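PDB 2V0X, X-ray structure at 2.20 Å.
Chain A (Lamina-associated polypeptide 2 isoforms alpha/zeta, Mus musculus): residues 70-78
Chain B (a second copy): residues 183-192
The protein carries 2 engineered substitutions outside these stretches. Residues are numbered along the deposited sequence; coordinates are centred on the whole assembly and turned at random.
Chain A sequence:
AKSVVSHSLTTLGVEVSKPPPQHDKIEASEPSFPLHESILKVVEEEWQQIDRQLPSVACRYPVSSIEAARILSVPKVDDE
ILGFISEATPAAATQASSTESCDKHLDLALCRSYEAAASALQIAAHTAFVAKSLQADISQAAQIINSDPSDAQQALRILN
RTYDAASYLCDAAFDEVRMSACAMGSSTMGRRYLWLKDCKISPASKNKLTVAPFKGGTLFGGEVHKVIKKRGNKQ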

# COMPACT_ATOMS: atom_id res chain seq x y z
N ARG A 70 -3.25 17.28 2.66
CA ARG A 70 -2.64 17.75 1.41
C ARG A 70 -1.68 16.71 0.83
O ARG A 70 -1.66 16.47 -0.38
CB ARG A 70 -1.92 19.09 1.63
CG ARG A 70 -0.69 18.98 2.51
CD ARG A 70 0.27 20.12 2.28
NE ARG A 70 1.64 19.69 2.56
CZ ARG A 70 2.58 19.54 1.64
NH1 ARG A 70 2.32 19.79 0.37
NH2 ARG A 70 3.78 19.10 1.99
N ILE A 71 -0.90 16.09 1.71
CA ILE A 71 0.07 15.06 1.34
C ILE A 71 -0.56 13.75 0.86
O ILE A 71 0.06 13.01 0.08
CB ILE A 71 1.04 14.84 2.52
CG1 ILE A 71 2.18 15.86 2.43
CG2 ILE A 71 1.54 13.40 2.58
CD1 ILE A 71 3.16 15.79 3.58
N LEU A 72 -1.80 13.49 1.26
CA LEU A 72 -2.50 12.27 0.86
C LEU A 72 -3.26 12.41 -0.45
O LEU A 72 -3.54 11.41 -1.12
CB LEU A 72 -3.49 11.82 1.95
CG LEU A 72 -2.91 11.38 3.30
CD1 LEU A 72 -4.04 11.28 4.31
CD2 LEU A 72 -2.20 10.05 3.19
N SER A 73 -3.66 13.62 -0.80
CA SER A 73 -4.40 13.80 -2.04
C SER A 73 -3.50 13.58 -3.26
O SER A 73 -2.28 13.79 -3.21
CB SER A 73 -5.03 15.20 -2.09
OG SER A 73 -4.06 16.20 -1.86
N VAL A 74 -4.11 13.12 -4.34
CA VAL A 74 -3.40 12.88 -5.58
C VAL A 74 -2.83 14.25 -5.98
O VAL A 74 -3.58 15.22 -6.13
CB VAL A 74 -4.38 12.34 -6.65
CG1 VAL A 74 -3.68 12.18 -7.99
CG2 VAL A 74 -4.95 11.02 -6.18
N PRO A 75 -1.50 14.35 -6.11
CA PRO A 75 -0.91 15.64 -6.49
C PRO A 75 -1.34 16.11 -7.88
O PRO A 75 -1.45 15.33 -8.83
CB PRO A 75 0.58 15.39 -6.38
CG PRO A 75 0.70 13.95 -6.78
CD PRO A 75 -0.48 13.30 -6.08
N LYS A 76 -1.63 17.40 -7.97
CA LYS A 76 -2.07 18.01 -9.20
C LYS A 76 -0.92 18.43 -10.10
O LYS A 76 0.22 18.64 -9.65
CB LYS A 76 -2.94 19.23 -8.88
CG LYS A 76 -4.15 18.91 -8.01
CD LYS A 76 -4.76 20.18 -7.46
CE LYS A 76 -6.06 19.89 -6.71
NZ LYS A 76 -7.10 19.31 -7.61
N VAL A 77 -1.21 18.54 -11.39
CA VAL A 77 -0.19 18.96 -12.34
C VAL A 77 -0.14 20.49 -12.21
O VAL A 77 -1.13 21.17 -12.44
CB VAL A 77 -0.56 18.53 -13.80
CG1 VAL A 77 0.55 18.95 -14.78
CG2 VAL A 77 -0.77 17.03 -13.86
N ASP A 78 1.01 21.01 -11.79
CA ASP A 78 1.20 22.44 -11.61
C ASP A 78 0.72 23.25 -12.81
O ASP A 78 1.00 22.90 -13.96
CB ASP A 78 2.68 22.75 -11.37
CG ASP A 78 3.25 21.96 -10.23
OD1 ASP A 78 3.62 22.58 -9.21
OD2 ASP A 78 3.33 20.72 -10.35
N ALA B 183 5.29 3.81 -2.95
CA ALA B 183 4.33 3.63 -4.03
C ALA B 183 3.90 4.99 -4.56
O ALA B 183 3.82 5.20 -5.77
CB ALA B 183 3.12 2.85 -3.54
N MSE B 184 3.58 5.89 -3.65
CA MSE B 184 3.17 7.25 -3.98
C MSE B 184 4.31 7.97 -4.71
O MSE B 184 4.08 8.70 -5.66
CB MSE B 184 2.78 8.00 -2.71
CG MSE B 184 1.42 7.56 -2.12
SE MSE B 184 1.30 7.86 -0.21
CE MSE B 184 0.57 9.65 -0.20
N GLY B 185 5.54 7.77 -4.25
CA GLY B 185 6.69 8.37 -4.91
C GLY B 185 6.82 7.84 -6.35
O GLY B 185 7.03 8.59 -7.28
N SER B 186 6.66 6.53 -6.53
CA SER B 186 6.77 5.91 -7.85
C SER B 186 5.67 6.38 -8.78
O SER B 186 5.91 6.66 -9.96
CB SER B 186 6.76 4.39 -7.72
OG SER B 186 7.88 3.97 -6.97
N SER B 187 4.46 6.49 -8.25
CA SER B 187 3.33 6.96 -9.03
C SER B 187 3.64 8.39 -9.54
O SER B 187 3.48 8.69 -10.72
CB SER B 187 2.06 6.98 -8.17
OG SER B 187 1.07 7.83 -8.73
N THR B 188 4.13 9.23 -8.63
CA THR B 188 4.49 10.60 -8.94
C THR B 188 5.62 10.67 -9.98
O THR B 188 5.57 11.48 -10.88
CB THR B 188 4.85 11.35 -7.64
OG1 THR B 188 3.72 11.31 -6.76
CG2 THR B 188 5.25 12.79 -7.89
N MSE B 189 6.61 9.79 -9.86
CA MSE B 189 7.70 9.75 -10.84
C MSE B 189 7.12 9.43 -12.24
O MSE B 189 7.40 10.12 -13.22
CB MSE B 189 8.73 8.70 -10.44
CG MSE B 189 9.93 8.63 -11.40
SE MSE B 189 11.01 7.01 -11.23
CE MSE B 189 10.07 5.91 -12.52
N GLY B 190 6.29 8.41 -12.30
CA GLY B 190 5.69 8.04 -13.56
C GLY B 190 4.95 9.21 -14.19
O GLY B 190 5.11 9.49 -15.38
N ARG B 191 4.16 9.92 -13.38
CA ARG B 191 3.39 11.06 -13.87
C ARG B 191 4.23 12.26 -14.25
O ARG B 191 3.83 13.03 -15.13
CB ARG B 191 2.27 11.45 -12.87
CG ARG B 191 1.19 10.36 -12.72
CD ARG B 191 0.15 10.72 -11.65
NE ARG B 191 -0.67 11.87 -12.03
CZ ARG B 191 -0.88 12.93 -11.26
NH1 ARG B 191 -0.32 13.00 -10.06
NH2 ARG B 191 -1.69 13.90 -11.67
N ARG B 192 5.37 12.46 -13.60
CA ARG B 192 6.25 13.56 -13.98
C ARG B 192 6.72 13.33 -15.43
O ARG B 192 6.62 14.21 -16.27
CB ARG B 192 7.44 13.67 -13.04
CG ARG B 192 7.11 14.34 -11.72
CD ARG B 192 8.34 14.41 -10.87
NE ARG B 192 8.09 15.18 -9.66
CZ ARG B 192 9.02 15.43 -8.74
NH1 ARG B 192 10.24 14.97 -8.92
NH2 ARG B 192 8.72 16.11 -7.65

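The contact joins residues 183-192 of chain B, part of a longer helix, to a segment of chain A in which a helix ends and an extended loop begins. In chain A the helix runs through Leu A72, and Ser A73 is the first residue to leave helical geometry; its OG donates a hydrogen bond to Arg A70 O (2.8 Å), satisfying a carbonyl at the end of the helix. From there the chain travels alongside the chain B helix in the same sequence direction, with Val A74 nearest Met B184 (CA to CA 8.8 Å), Pro A75 nearest Thr B188 (CA to CA 7.8 Å) and Val A77 nearest Arg B192 (CA to CA 8.6 Å). The interface is modest, burying 269 Å² over both sides.

The chain B helix holds its regular i to i+4 backbone bonding throughout, and its contacts come from Met B184, Thr B188 and Arg B191, spaced by four and three residues so that they lie along one side of the helix. Ala B183 precedes them and is out of reach. The CA-to-CB bond of Met B184, a selenomethionine, points toward chain A, and the side chain extends its terminal methyl to the end of the chain A helix. There Met B184 CE lies 3.4 Å from Ile A71 O, a close van der Waals approach to a backbone carbonyl, and 4.4 Å from Leu A72 CD2, a looser apolar contact. Although the CA-to-CB bond of Leu A72 points away from chain B, the end of its side chain comes nearer; Leu A72 CA itself lies 4.2 Å from Met B184 CE.

Gly B185, Ser B186 and Ser B187 make no contact with chain A, and the next residue to do so is Thr B188, one helical turn beyond Met B184. Its OG1 donates a hydrogen bond to Met B184 O (2.9 Å), the same carbonyl that accepts the backbone bond from Thr B188 N (3.0 Å). Across the interface, Thr B188 only packs: its OG1 lies 4.0 Å from Pro A75 CG, a ring carbon that offers no hydrogen-bonding partner.

Met B189 and Gly B190 are again out of reach, and Arg B191 then provides the polar anchor of the contact. Its CA-to-CB bond points toward chain A, and its guanidinium presents two donors to a single carbonyl. Arg B191 NH1 donates a hydrogen bond to Pro A75 O at 2.9 Å, with an N-H...O angle of 156°, and Arg B191 NH2 donates a second to the same oxygen at 3.2 Å and a less linear 137°. The oxygen sits at the edge of the guanidinium, near its plane, where the N-H bonds are directed. Apolar groups pack around the same planar group: Val A74 CG1 lies over one face, 4.0 Å from Arg B191 NH1, while Val A77 CG2 approaches obliquely to 3.9 Å from Arg B191 NH2. Pro A75 also contributes its ring, with CG 3.6 Å from Arg B191 NH1. Arg B191 NE is hydrogen-bonded elsewhere in the structure. Arg B192, which follows, makes no contact with chain A.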